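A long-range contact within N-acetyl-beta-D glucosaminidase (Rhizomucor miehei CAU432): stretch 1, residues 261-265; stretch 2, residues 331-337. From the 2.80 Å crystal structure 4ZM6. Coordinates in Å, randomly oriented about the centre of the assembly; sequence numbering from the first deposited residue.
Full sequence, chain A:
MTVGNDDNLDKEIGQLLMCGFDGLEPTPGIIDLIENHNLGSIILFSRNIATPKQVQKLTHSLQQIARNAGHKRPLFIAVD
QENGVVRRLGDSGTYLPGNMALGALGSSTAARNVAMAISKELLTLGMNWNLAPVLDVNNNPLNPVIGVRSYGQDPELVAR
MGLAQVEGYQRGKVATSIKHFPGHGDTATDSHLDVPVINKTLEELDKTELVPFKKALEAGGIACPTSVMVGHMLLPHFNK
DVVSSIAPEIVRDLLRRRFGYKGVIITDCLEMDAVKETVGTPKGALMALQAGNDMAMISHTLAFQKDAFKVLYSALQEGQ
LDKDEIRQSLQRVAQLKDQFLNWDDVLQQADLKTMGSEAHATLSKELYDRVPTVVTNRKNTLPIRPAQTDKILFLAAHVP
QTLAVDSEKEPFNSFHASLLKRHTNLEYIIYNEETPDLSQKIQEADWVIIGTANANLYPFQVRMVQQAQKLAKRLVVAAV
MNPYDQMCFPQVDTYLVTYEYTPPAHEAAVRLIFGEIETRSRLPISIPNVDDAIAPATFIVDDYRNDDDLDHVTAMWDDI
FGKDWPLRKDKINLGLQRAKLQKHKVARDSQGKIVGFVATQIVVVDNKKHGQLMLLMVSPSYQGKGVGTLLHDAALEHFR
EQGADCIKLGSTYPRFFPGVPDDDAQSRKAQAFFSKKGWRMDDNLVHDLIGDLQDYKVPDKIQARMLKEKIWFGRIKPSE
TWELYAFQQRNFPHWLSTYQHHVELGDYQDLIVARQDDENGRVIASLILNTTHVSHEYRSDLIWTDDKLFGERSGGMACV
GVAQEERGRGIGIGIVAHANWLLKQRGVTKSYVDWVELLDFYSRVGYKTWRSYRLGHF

Stretch 1 261-265: YKGVI
Stretch 2 331-337: QRVAQLK

Residues 331-337 form a helical segment, with phi/psi near -63/-43 and backbone hydrogen bonds from Gln335 N to Gln331 O (2.9 Å), Leu336 N to Arg332 O (3.0 Å) and Lys337 N to Val333 O (3.0 Å). Stretch 1 is loop through Gly263 and enters a strand at Val264 (-78/132) and Ile265 (-108/129). Lys262 lies at -97/-9 and Gly263 at -84/-168. The register is set by Val264 and Arg332, whose CA atoms are 6.1 Å apart. The contact buries 218 Å², both sides summed. Val264 has the largest covered area, 77 Å², followed by Arg332 with 63 Å².

Apolar packing centres on Val264, chi1 t. Its CG2 lies 3.5 Å from CD2 of Leu336, whose rotamer is t,p and whose CA-to-CB bond points toward stretch 1. Both residues are buried, which suits their apolar side chains. The same CG2 is 3.8 Å from Arg332 O and 4.2 Å from Arg332 CB. A short branched side chain thus fits closely against the helix backbone.

The CA-to-CB bond of Arg332 also points toward stretch 1, with chi1 to chi3 m, t, t and chi4 98°. Its CD sits 3.3 Å from Lys262 O and 3.4 Å from Gly263 O. Lys262 O lies at the guanidinium edge, 3.4 Å from Arg332 NE. The contacts use backbone carbonyls. The CA-to-CB bond of Lys262 lies sideways and the end of its side chain (m,m,t,m) leads away. Lys262 is exposed, which suits its charged end. At Gly263, a CB would clash with Tyr261 OH at 2.4 Å.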

# COMPACT_ATOMS: atom_id res chain seq x y z
N TYR A 261 -18.52 5.45 -6.38
CA TYR A 261 -18.58 6.84 -5.94
C TYR A 261 -20.04 7.30 -5.83
O TYR A 261 -20.81 7.16 -6.78
CB TYR A 261 -17.80 7.74 -6.91
CG TYR A 261 -17.74 9.21 -6.50
CD1 TYR A 261 -17.26 9.58 -5.25
CD2 TYR A 261 -18.17 10.21 -7.36
CE1 TYR A 261 -17.20 10.91 -4.87
CE2 TYR A 261 -18.12 11.55 -6.99
CZ TYR A 261 -17.64 11.89 -5.74
OH TYR A 261 -17.59 13.21 -5.36
N LYS A 262 -20.40 7.83 -4.66
CA LYS A 262 -21.77 8.26 -4.38
C LYS A 262 -22.01 9.76 -4.59
O LYS A 262 -23.16 10.20 -4.54
CB LYS A 262 -22.14 7.91 -2.94
CG LYS A 262 -21.95 6.45 -2.56
CD LYS A 262 -22.74 5.51 -3.45
CE LYS A 262 -22.92 4.14 -2.80
NZ LYS A 262 -21.64 3.58 -2.29
N GLY A 263 -20.95 10.53 -4.80
CA GLY A 263 -21.05 11.99 -4.90
C GLY A 263 -21.44 12.53 -6.26
O GLY A 263 -21.87 11.78 -7.13
N VAL A 264 -21.30 13.84 -6.43
CA VAL A 264 -21.67 14.51 -7.68
C VAL A 264 -20.61 14.31 -8.76
O VAL A 264 -19.42 14.50 -8.52
CB VAL A 264 -21.88 16.03 -7.47
CG1 VAL A 264 -22.01 16.76 -8.79
CG2 VAL A 264 -23.10 16.27 -6.60
N ILE A 265 -21.06 13.93 -9.96
CA ILE A 265 -20.19 13.88 -11.13
C ILE A 265 -20.57 15.03 -12.06
O ILE A 265 -21.74 15.20 -12.40
CB ILE A 265 -20.30 12.54 -11.87
CG1 ILE A 265 -20.16 11.38 -10.88
CG2 ILE A 265 -19.23 12.45 -12.95
CD1 ILE A 265 -20.32 10.01 -11.51
N GLN A 331 -31.18 14.52 -6.28
CA GLN A 331 -30.96 14.14 -4.88
C GLN A 331 -29.51 14.42 -4.45
O GLN A 331 -29.27 15.00 -3.38
CB GLN A 331 -31.33 12.66 -4.68
CG GLN A 331 -30.86 11.99 -3.39
CD GLN A 331 -31.88 12.08 -2.26
OE1 GLN A 331 -32.12 11.09 -1.55
NE2 GLN A 331 -32.49 13.25 -2.09
N ARG A 332 -28.54 14.02 -5.27
CA ARG A 332 -27.12 14.22 -4.98
C ARG A 332 -26.75 15.70 -4.94
O ARG A 332 -25.92 16.12 -4.13
CB ARG A 332 -26.24 13.52 -6.02
CG ARG A 332 -26.23 12.00 -5.91
CD ARG A 332 -25.21 11.39 -6.86
NE ARG A 332 -25.43 9.97 -7.12
CZ ARG A 332 -26.06 9.46 -8.19
NH1 ARG A 332 -26.55 10.24 -9.15
NH2 ARG A 332 -26.19 8.14 -8.30
N VAL A 333 -27.38 16.49 -5.81
CA VAL A 333 -27.14 17.93 -5.87
C VAL A 333 -27.79 18.64 -4.68
O VAL A 333 -27.25 19.63 -4.19
CB VAL A 333 -27.65 18.53 -7.19
CG1 VAL A 333 -27.44 20.04 -7.21
CG2 VAL A 333 -26.95 17.88 -8.37
N ALA A 334 -28.94 18.15 -4.24
CA ALA A 334 -29.58 18.65 -3.03
C ALA A 334 -28.68 18.40 -1.82
O ALA A 334 -28.38 19.32 -1.06
CB ALA A 334 -30.94 18.00 -2.83
N GLN A 335 -28.26 17.14 -1.65
CA GLN A 335 -27.32 16.77 -0.59
C GLN A 335 -26.08 17.66 -0.58
O GLN A 335 -25.67 18.15 0.48
CB GLN A 335 -26.91 15.30 -0.73
CG GLN A 335 -27.89 14.31 -0.10
CD GLN A 335 -27.80 12.91 -0.71
OE1 GLN A 335 -27.93 12.74 -1.92
NE2 GLN A 335 -27.59 11.91 0.14
N LEU A 336 -25.50 17.88 -1.76
CA LEU A 336 -24.30 18.70 -1.88
C LEU A 336 -24.57 20.14 -1.46
O LEU A 336 -23.79 20.72 -0.72
CB LEU A 336 -23.74 18.65 -3.31
CG LEU A 336 -22.44 19.42 -3.56
CD1 LEU A 336 -21.39 19.08 -2.51
CD2 LEU A 336 -21.89 19.14 -4.95
N LYS A 337 -25.68 20.70 -1.91
CA LYS A 337 -26.08 22.04 -1.50
C LYS A 337 -26.36 22.14 0.00
O LYS A 337 -25.95 23.10 0.65
CB LYS A 337 -27.31 22.52 -2.29
CG LYS A 337 -26.99 22.90 -3.73
CD LYS A 337 -28.06 23.78 -4.34
CE LYS A 337 -27.66 24.22 -5.74
NZ LYS A 337 -28.43 25.41 -6.20